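Local coordinates for protein tRNA (guanine-N(1)-)-methyltransferase (PDB 7KFF) that probably methylates N1 of a guanine in tRNA, with S-adenosyl-L-methionine as the likely methyl donor, using a knotted SPOUT-family fold, at residues G49-R54 / D87-M92; E151-W156 / A207-R212. All blocks are in the same frame, centred on the assembly; numbering follows the deposited sequence. Where two conformers were deposited one is given.

Contact 1. Residues G49-R54 / D87-M92; sequences GVHDLR and DDVATM
D88 O, one residue before the V89 that lies over the H51 ring, is held by two donors of the same residue. T91 OG1 donates to it at 2.7 Å, in the carbonyl plane, and T91 N follows with a longer bond, 3.2 Å from D88 O. Next in line, M92 N reaches V89 O at 3.1 Å. With these bonds between residues three apart the chain stays curled through M92, and V89 and M92 both point toward H51. No hydrogen bond spans the two segments; two side chains, V89 and M92, meet round the imidazole of H51, with 120 Å² buried in all. V89 CG2 comes down on a face of that ring, 4.2 Å from its centroid and 18° off the normal, a CH-pi approach shifted toward the CD2 side of the rim. The selenium of selenomethionine M92 meets the same ring obliquely, at 54° from the normal, with SE 3.4 Å from H51 CE1; its side chain is poorly ordered, so this selenium-aromatic contact, the counterpart of Met-aromatic, is less certain than the first. With CG anti to its carbonyl carbon (chi1 -48°), H51 carries the ring out toward the helix, and NE2 is hydrogen-bonded to D20 OD1, which restrains the ring's rotation. D20 lies on strand 17-23, the neighbour of strand 46-52 at this edge of the parallel sheet, and V89 also packs on D20 and I22. Helix 79-90 thus lies against both strands, with L53 adding contacts to its V81, W82 and A85.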
ATOM      1  N   GLY A  49      15.533  13.252  -1.828  1.00 14.48           N
ATOM      2  CA  GLY A  49      15.803  14.007  -0.623  1.00 14.59           C
ATOM      3  C   GLY A  49      14.805  13.661   0.467  1.00 14.19           C
ATOM      4  O   GLY A  49      13.601  13.682   0.224  1.00 17.50           O
ATOM      5  N   VAL A  50      15.288  13.357   1.664  1.00 15.27           N
ATOM      6  CA  VAL A  50      14.453  13.044   2.814  1.00 15.12           C
ATOM      7  C   VAL A  50      14.764  14.060   3.902  1.00 15.56           C
ATOM      8  O   VAL A  50      15.930  14.232   4.272  1.00 17.96           O
ATOM      9  CB  VAL A  50      14.674  11.602   3.307  1.00 15.33           C
ATOM     10  CG1 VAL A  50      13.736  11.324   4.472  1.00 17.02           C
ATOM     11  CG2 VAL A  50      14.441  10.619   2.171  1.00 16.58           C
ATOM     12  N   HIS A  51      13.729  14.732   4.407  1.00 15.34           N
ATOM     13  CA  HIS A  51      13.881  15.868   5.307  1.00 15.69           C
ATOM     14  C   HIS A  51      13.143  15.634   6.614  1.00 15.20           C
ATOM     15  O   HIS A  51      11.954  15.310   6.613  1.00 16.43           O
ATOM     16  CB  HIS A  51      13.326  17.141   4.662  1.00 16.11           C
ATOM     17  CG  HIS A  51      13.803  17.357   3.269  1.00 16.86           C
ATOM     18  ND1 HIS A  51      15.009  17.945   2.987  1.00 22.00           N
ATOM     19  CD2 HIS A  51      13.257  17.017   2.080  1.00 17.55           C
ATOM     20  CE1 HIS A  51      15.181  17.984   1.679  1.00 22.26           C
ATOM     21  NE2 HIS A  51      14.131  17.424   1.104  1.00 19.43           N
ATOM     22  N   ASP A  52      13.848  15.856   7.725  1.00 15.53           N
ATOM     23  CA  ASP A  52      13.249  15.751   9.051  1.00 15.49           C
ATOM     24  C   ASP A  52      12.370  16.966   9.296  1.00 15.05           C
ATOM     25  O   ASP A  52      12.875  18.084   9.393  1.00 17.14           O
ATOM     26  CB  ASP A  52      14.376  15.685  10.084  1.00 17.16           C
ATOM     27  CG  ASP A  52      13.900  15.350  11.490  1.00 21.18           C
ATOM     28  OD1 ASP A  52      12.698  15.470  11.770  1.00 18.88           O
ATOM     29  OD2 ASP A  52      14.769  14.971  12.314  1.00 26.43           O
ATOM     30  N   LEU A  53      11.070  16.737   9.435  1.00 14.63           N
ATOM     31  CA  LEU A  53      10.132  17.826   9.704  1.00 15.25           C
ATOM     32  C   LEU A  53      10.537  18.652  10.915  1.00 16.55           C
ATOM     33  O   LEU A  53      10.247  19.856  10.973  1.00 17.42           O
ATOM     34  CB  LEU A  53       8.740  17.225   9.917  1.00 15.77           C
ATOM     35  CG  LEU A  53       7.593  18.204  10.205  1.00 15.72           C
ATOM     36  CD1 LEU A  53       7.308  19.093   9.010  1.00 17.95           C
ATOM     37  CD2 LEU A  53       6.366  17.439  10.676  1.00 16.18           C
ATOM     38  N   ARG A  54      11.194  18.031  11.896  1.00 16.62           N
ATOM     39  CA  ARG A  54      11.574  18.763  13.103  1.00 18.69           C
ATOM     40  C   ARG A  54      12.580  19.870  12.839  1.00 20.76           C
ATOM     41  O   ARG A  54      12.731  20.763  13.684  1.00 22.62           O
ATOM     42  CB  ARG A  54      12.122  17.797  14.147  1.00 20.90           C
ATOM     43  CG  ARG A  54      11.054  16.869  14.664  1.00 22.17           C
ATOM     44  CD  ARG A  54      11.491  16.092  15.905  1.00 23.92           C
ATOM     45  NE  ARG A  54      10.630  14.922  16.018  1.00 24.45           N
ATOM     46  CZ  ARG A  54       9.438  14.892  16.600  1.00 24.41           C
ATOM     47  NH1 ARG A  54       8.934  15.974  17.174  1.00 24.75           N
ATOM     48  NH2 ARG A  54       8.740  13.773  16.587  1.00 24.46           N
ATOM     49  N   ASP A  87       7.157  25.264   2.130  1.00 16.97           N
ATOM     50  CA  ASP A  87       7.667  26.424   1.407  1.00 17.78           C
ATOM     51  C   ASP A  87       9.122  26.195   0.999  1.00 18.96           C
ATOM     52  O   ASP A  87       9.518  26.461  -0.139  1.00 19.56           O
ATOM     53  CB  ASP A  87       7.632  27.663   2.307  1.00 18.90           C
ATOM     54  CG  ASP A  87       6.227  28.182   2.627  1.00 20.86           C
ATOM     55  OD1 ASP A  87       5.215  27.743   2.025  1.00 21.12           O
ATOM     56  OD2 ASP A  87       6.131  29.054   3.537  1.00 22.84           O
ATOM     57  N   ASP A  88       9.937  25.711   1.938  1.00 18.24           N
ATOM     58  CA  ASP A  88      11.371  25.563   1.697  1.00 20.03           C
ATOM     59  C   ASP A  88      11.651  24.419   0.732  1.00 19.36           C
ATOM     60  O   ASP A  88      12.501  24.538  -0.162  1.00 21.85           O
ATOM     61  CB  ASP A  88      12.085  25.321   3.028  1.00 21.53           C
ATOM     62  CG  ASP A  88      12.238  26.587   3.872  1.00 26.24           C
ATOM     63  OD1 ASP A  88      11.877  27.700   3.416  1.00 28.03           O
ATOM     64  OD2 ASP A  88      12.752  26.474   5.012  1.00 27.76           O
ATOM     65  N   VAL A  89      10.951  23.298   0.889  1.00 18.25           N
ATOM     66  CA  VAL A  89      11.253  22.163   0.022  1.00 19.64           C
ATOM     67  C   VAL A  89      10.825  22.428  -1.417  1.00 23.58           C
ATOM     68  O   VAL A  89      11.379  21.839  -2.351  1.00 25.72           O
ATOM     69  CB  VAL A  89      10.618  20.883   0.594  1.00 19.59           C
ATOM     70  CG1 VAL A  89      10.648  19.756  -0.411  1.00 21.73           C
ATOM     71  CG2 VAL A  89      11.305  20.507   1.884  1.00 19.11           C
ATOM     72  N   ALA A  90       9.847  23.319  -1.627  1.00 23.43           N
ATOM     73  CA  ALA A  90       9.398  23.580  -2.991  1.00 26.99           C
ATOM     74  C   ALA A  90      10.508  24.186  -3.835  1.00 35.11           C
ATOM     75  O   ALA A  90      10.503  24.052  -5.067  1.00 37.37           O
ATOM     76  CB  ALA A  90       8.185  24.501  -3.000  1.00 24.55           C
ATOM     77  N   THR A  91      11.465  24.861  -3.197  1.00 39.39           N
ATOM     78  CA  THR A  91      12.581  25.489  -3.894  1.00 45.91           C
ATOM     79  C   THR A  91      13.690  24.510  -4.283  1.00 56.14           C
ATOM     80  O   THR A  91      14.799  24.961  -4.609  1.00 56.38           O
ATOM     81  CB  THR A  91      13.211  26.564  -3.007  1.00 43.29           C
ATOM     82  OG1 THR A  91      13.973  25.918  -1.975  1.00 42.96           O
ATOM     83  CG2 THR A  91      12.164  27.456  -2.377  1.00 41.94           C
HETATM   84  N   MSE A  92      13.449  23.205  -4.249  1.00 65.69           N
HETATM   85  CA  MSE A  92      14.533  22.244  -4.440  1.00 76.06           C
HETATM   86  C   MSE A  92      14.463  21.502  -5.776  1.00 76.30           C
HETATM   87  O   MSE A  92      14.169  20.308  -5.828  1.00 76.01           O
HETATM   88  CB  MSE A  92      14.577  21.267  -3.257  1.00 85.38           C
HETATM   89  CG  MSE A  92      15.031  21.915  -1.940  1.00 94.12           C
HETATM   90 SE   MSE A  92      15.111  20.639  -0.463  1.00100.26          SE
HETATM   91  CE  MSE A  92      15.366  21.822   1.075  1.00103.36           C
TER

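Contact 2. Residues E151-W156 / A207-R212; sequences EDARAW and AEAVVR
V210 has CG1 anti to its backbone N (chi1 171°) and CG2 beside that N. CG1 is thereby turned to the carbonyl of W156, 3.7 Å from W156 O, while CG2 lies between W156 CB and A153 CA (4.0 and 4.1 Å) and near the plane of the indole, at its edge. W156 in turn has CG anti to its carbonyl carbon (chi1 -61°), and its indole leads away from helix 200-211, so the link to V210 runs mainly through CB and the backbone. One helical turn earlier, A153 CB sits 3.8 Å from A209 O and 4.2 Å from A209 CB. Such small side chains let the backbones come close: the CA atoms of A153 and V210 are 4.8 Å apart, and the helix axes 8.4 Å apart, crossing at -60°. Both helices belong to the SPOUT methyltransferase fold, known for its trefoil knot, and the S-adenosyl-L-homocysteine pocket draws on residues between 141 and 202. Beyond the interface, the W156 side chain rests on L137 and L139 of strand 137-141, and F148 touches both A153 and A209. E208 OE1, on helix 200-211, accepts hydrogen bonds from I197 N and G198 N of the second subunit.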
ATOM      1  N   GLU A 151      -3.527   4.473 -13.178  0.50 14.05           N
ATOM      2  CA  GLU A 151      -3.548   5.684 -13.989  0.50 14.92           C
ATOM      3  C   GLU A 151      -2.789   6.817 -13.305  0.50 14.74           C
ATOM      4  O   GLU A 151      -2.053   7.563 -13.963  0.50 14.85           O
ATOM      5  CB  GLU A 151      -4.993   6.098 -14.250  0.50 17.94           C
ATOM      6  CG  GLU A 151      -5.166   7.276 -15.187  0.50 24.48           C
ATOM      7  CD  GLU A 151      -6.613   7.478 -15.598  0.50 32.50           C
ATOM      8  OE1 GLU A 151      -7.416   7.921 -14.753  0.50 34.66           O
ATOM      9  OE2 GLU A 151      -6.947   7.179 -16.765  0.50 35.19           O
ATOM     10  N   ASP A 152      -2.968   6.976 -11.989  1.00 14.41           N
ATOM     11  CA  ASP A 152      -2.167   7.951 -11.252  1.00 14.26           C
ATOM     12  C   ASP A 152      -0.682   7.654 -11.423  1.00 13.30           C
ATOM     13  O   ASP A 152       0.126   8.564 -11.635  1.00 14.23           O
ATOM     14  CB  ASP A 152      -2.455   7.895  -9.746  1.00 13.91           C
ATOM     15  CG  ASP A 152      -3.807   8.426  -9.337  1.00 15.85           C
ATOM     16  OD1 ASP A 152      -4.342   9.351  -9.970  1.00 17.26           O
ATOM     17  OD2 ASP A 152      -4.308   7.891  -8.318  1.00 15.68           O
ATOM     18  N   ALA A 153      -0.299   6.372 -11.318  1.00 12.95           N
ATOM     19  CA  ALA A 153       1.112   6.029 -11.431  1.00 13.38           C
ATOM     20  C   ALA A 153       1.661   6.445 -12.788  1.00 13.82           C
ATOM     21  O   ALA A 153       2.754   7.014 -12.887  1.00 14.51           O
ATOM     22  CB  ALA A 153       1.317   4.535 -11.184  1.00 14.51           C
ATOM     23  N   ARG A 154       0.897   6.197 -13.850  1.00 13.83           N
ATOM     24  CA  ARG A 154       1.334   6.609 -15.183  1.00 14.21           C
ATOM     25  C   ARG A 154       1.461   8.120 -15.259  1.00 14.63           C
ATOM     26  O   ARG A 154       2.454   8.639 -15.762  1.00 14.72           O
ATOM     27  CB  ARG A 154       0.370   6.105 -16.264  1.00 15.73           C
ATOM     28  CG  ARG A 154       0.409   4.607 -16.469  1.00 15.71           C
ATOM     29  CD  ARG A 154      -0.259   4.185 -17.752  1.00 16.18           C
ATOM     30  NE  ARG A 154      -1.709   4.365 -17.749  1.00 16.69           N
ATOM     31  CZ  ARG A 154      -2.570   3.496 -17.215  1.00 17.97           C
ATOM     32  NH1 ARG A 154      -2.126   2.395 -16.631  1.00 18.84           N
ATOM     33  NH2 ARG A 154      -3.867   3.755 -17.247  1.00 20.80           N
ATOM     34  N   ALA A 155       0.433   8.842 -14.812  1.00 14.69           N
ATOM     35  CA  ALA A 155       0.504  10.302 -14.831  1.00 14.77           C
ATOM     36  C   ALA A 155       1.742  10.805 -14.090  1.00 14.31           C
ATOM     37  O   ALA A 155       2.498  11.645 -14.595  1.00 15.32           O
ATOM     38  CB  ALA A 155      -0.754  10.905 -14.202  1.00 15.59           C
ATOM     39  N   TRP A 156       1.953  10.304 -12.875  1.00 13.36           N
ATOM     40  CA  TRP A 156       2.999  10.852 -12.023  1.00 13.71           C
ATOM     41  C   TRP A 156       4.394  10.450 -12.489  1.00 13.76           C
ATOM     42  O   TRP A 156       5.360  11.128 -12.136  1.00 14.67           O
ATOM     43  CB  TRP A 156       2.753  10.476 -10.568  1.00 13.43           C
ATOM     44  CG  TRP A 156       1.437  11.031 -10.068  1.00 13.55           C
ATOM     45  CD1 TRP A 156       0.703  12.041 -10.634  1.00 14.93           C
ATOM     46  CD2 TRP A 156       0.679  10.574  -8.938  1.00 13.61           C
ATOM     47  NE1 TRP A 156      -0.455  12.253  -9.910  1.00 15.31           N
ATOM     48  CE2 TRP A 156      -0.492  11.356  -8.873  1.00 14.67           C
ATOM     49  CE3 TRP A 156       0.892   9.595  -7.963  1.00 13.70           C
ATOM     50  CZ2 TRP A 156      -1.456  11.168  -7.893  1.00 15.56           C
ATOM     51  CZ3 TRP A 156      -0.067   9.416  -6.979  1.00 14.21           C
ATOM     52  CH2 TRP A 156      -1.236  10.193  -6.963  1.00 14.77           C
ATOM     53  N   ALA A 207       6.155   5.481  -4.630  1.00 12.66           N
ATOM     54  CA  ALA A 207       7.441   5.582  -5.304  1.00 13.43           C
ATOM     55  C   ALA A 207       7.739   4.347  -6.142  1.00 12.93           C
ATOM     56  O   ALA A 207       8.219   4.474  -7.274  1.00 13.49           O
ATOM     57  CB  ALA A 207       8.546   5.866  -4.295  1.00 14.17           C
ATOM     58  N   GLU A 208       7.482   3.154  -5.607  1.00 13.16           N
ATOM     59  CA  GLU A 208       7.722   1.954  -6.405  1.00 13.31           C
ATOM     60  C   GLU A 208       6.885   1.972  -7.677  1.00 12.32           C
ATOM     61  O   GLU A 208       7.389   1.691  -8.773  1.00 13.43           O
ATOM     62  CB  GLU A 208       7.409   0.683  -5.610  1.00 13.85           C
ATOM     63  CG  GLU A 208       8.440   0.291  -4.597  1.00 13.46           C
ATOM     64  CD  GLU A 208       8.549  -1.207  -4.359  1.00 13.44           C
ATOM     65  OE1 GLU A 208       7.748  -2.008  -4.918  1.00 13.78           O
ATOM     66  OE2 GLU A 208       9.454  -1.576  -3.590  1.00 14.94           O
ATOM     67  N   ALA A 209       5.592   2.261  -7.543  1.00 12.59           N
ATOM     68  CA  ALA A 209       4.676   2.180  -8.673  1.00 12.78           C
ATOM     69  C   ALA A 209       4.971   3.234  -9.726  1.00 13.26           C
ATOM     70  O   ALA A 209       4.778   2.989 -10.921  1.00 13.88           O
ATOM     71  CB  ALA A 209       3.242   2.290  -8.186  1.00 13.42           C
ATOM     72  N   VAL A 210       5.434   4.408  -9.305  1.00 13.42           N
ATOM     73  CA  VAL A 210       5.761   5.491 -10.231  1.00 13.08           C
ATOM     74  C   VAL A 210       7.128   5.281 -10.868  1.00 14.23           C
ATOM     75  O   VAL A 210       7.270   5.375 -12.091  1.00 14.47           O
ATOM     76  CB  VAL A 210       5.692   6.838  -9.487  1.00 13.86           C
ATOM     77  CG1 VAL A 210       6.228   7.976 -10.339  1.00 14.85           C
ATOM     78  CG2 VAL A 210       4.246   7.112  -9.057  1.00 14.15           C
ATOM     79  N   VAL A 211       8.157   5.037 -10.054  1.00 14.27           N
ATOM     80  CA  VAL A 211       9.515   5.008 -10.593  1.00 14.87           C
ATOM     81  C   VAL A 211       9.709   3.831 -11.535  1.00 14.23           C
ATOM     82  O   VAL A 211      10.489   3.926 -12.488  1.00 15.99           O
ATOM     83  CB  VAL A 211      10.546   5.055  -9.446  1.00 16.22           C
ATOM     84  CG1 VAL A 211      11.957   4.832  -9.976  1.00 18.28           C
ATOM     85  CG2 VAL A 211      10.442   6.390  -8.678  1.00 16.87           C
ATOM     86  N   ARG A 212       9.020   2.718 -11.302  1.00 14.30           N
ATOM     87  CA  ARG A 212       9.182   1.590 -12.211  1.00 15.43           C
ATOM     88  C   ARG A 212       8.679   1.888 -13.620  1.00 15.58           C
ATOM     89  O   ARG A 212       8.985   1.120 -14.538  1.00 17.88           O
ATOM     90  CB  ARG A 212       8.520   0.330 -11.680  1.00 16.06           C
ATOM     91  CG  ARG A 212       7.024   0.366 -11.681  1.00 16.27           C
ATOM     92  CD  ARG A 212       6.403  -0.912 -11.110  1.00 17.82           C
ATOM     93  NE  ARG A 212       6.483  -2.097 -11.964  1.00 18.11           N
ATOM     94  CZ  ARG A 212       5.654  -2.371 -12.970  1.00 17.95           C
ATOM     95  NH1 ARG A 212       4.697  -1.537 -13.311  1.00 17.03           N
ATOM     96  NH2 ARG A 212       5.796  -3.496 -13.639  1.00 21.05           N
TER

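How the contacts relate
Contact 1 closes before contact 2 opens along the chain, and their centres lie 21 Å apart, with about 10 Å between nearest atoms. Strand 17-23 is the common element, touched by V89 from contact 1 and by V210 from contact 2. Contact 2 is the more central, about 6 Å from the chain centre against 21 Å for contact 1 (both measured from the centre of the contact), and the A209 side chain is about 8 Å from bound S-adenosyl-L-homocysteine. Each also adjoins the dimer partner, contact 1 through a salt bridge from D87 to R246 of the second subunit and contact 2 through E208.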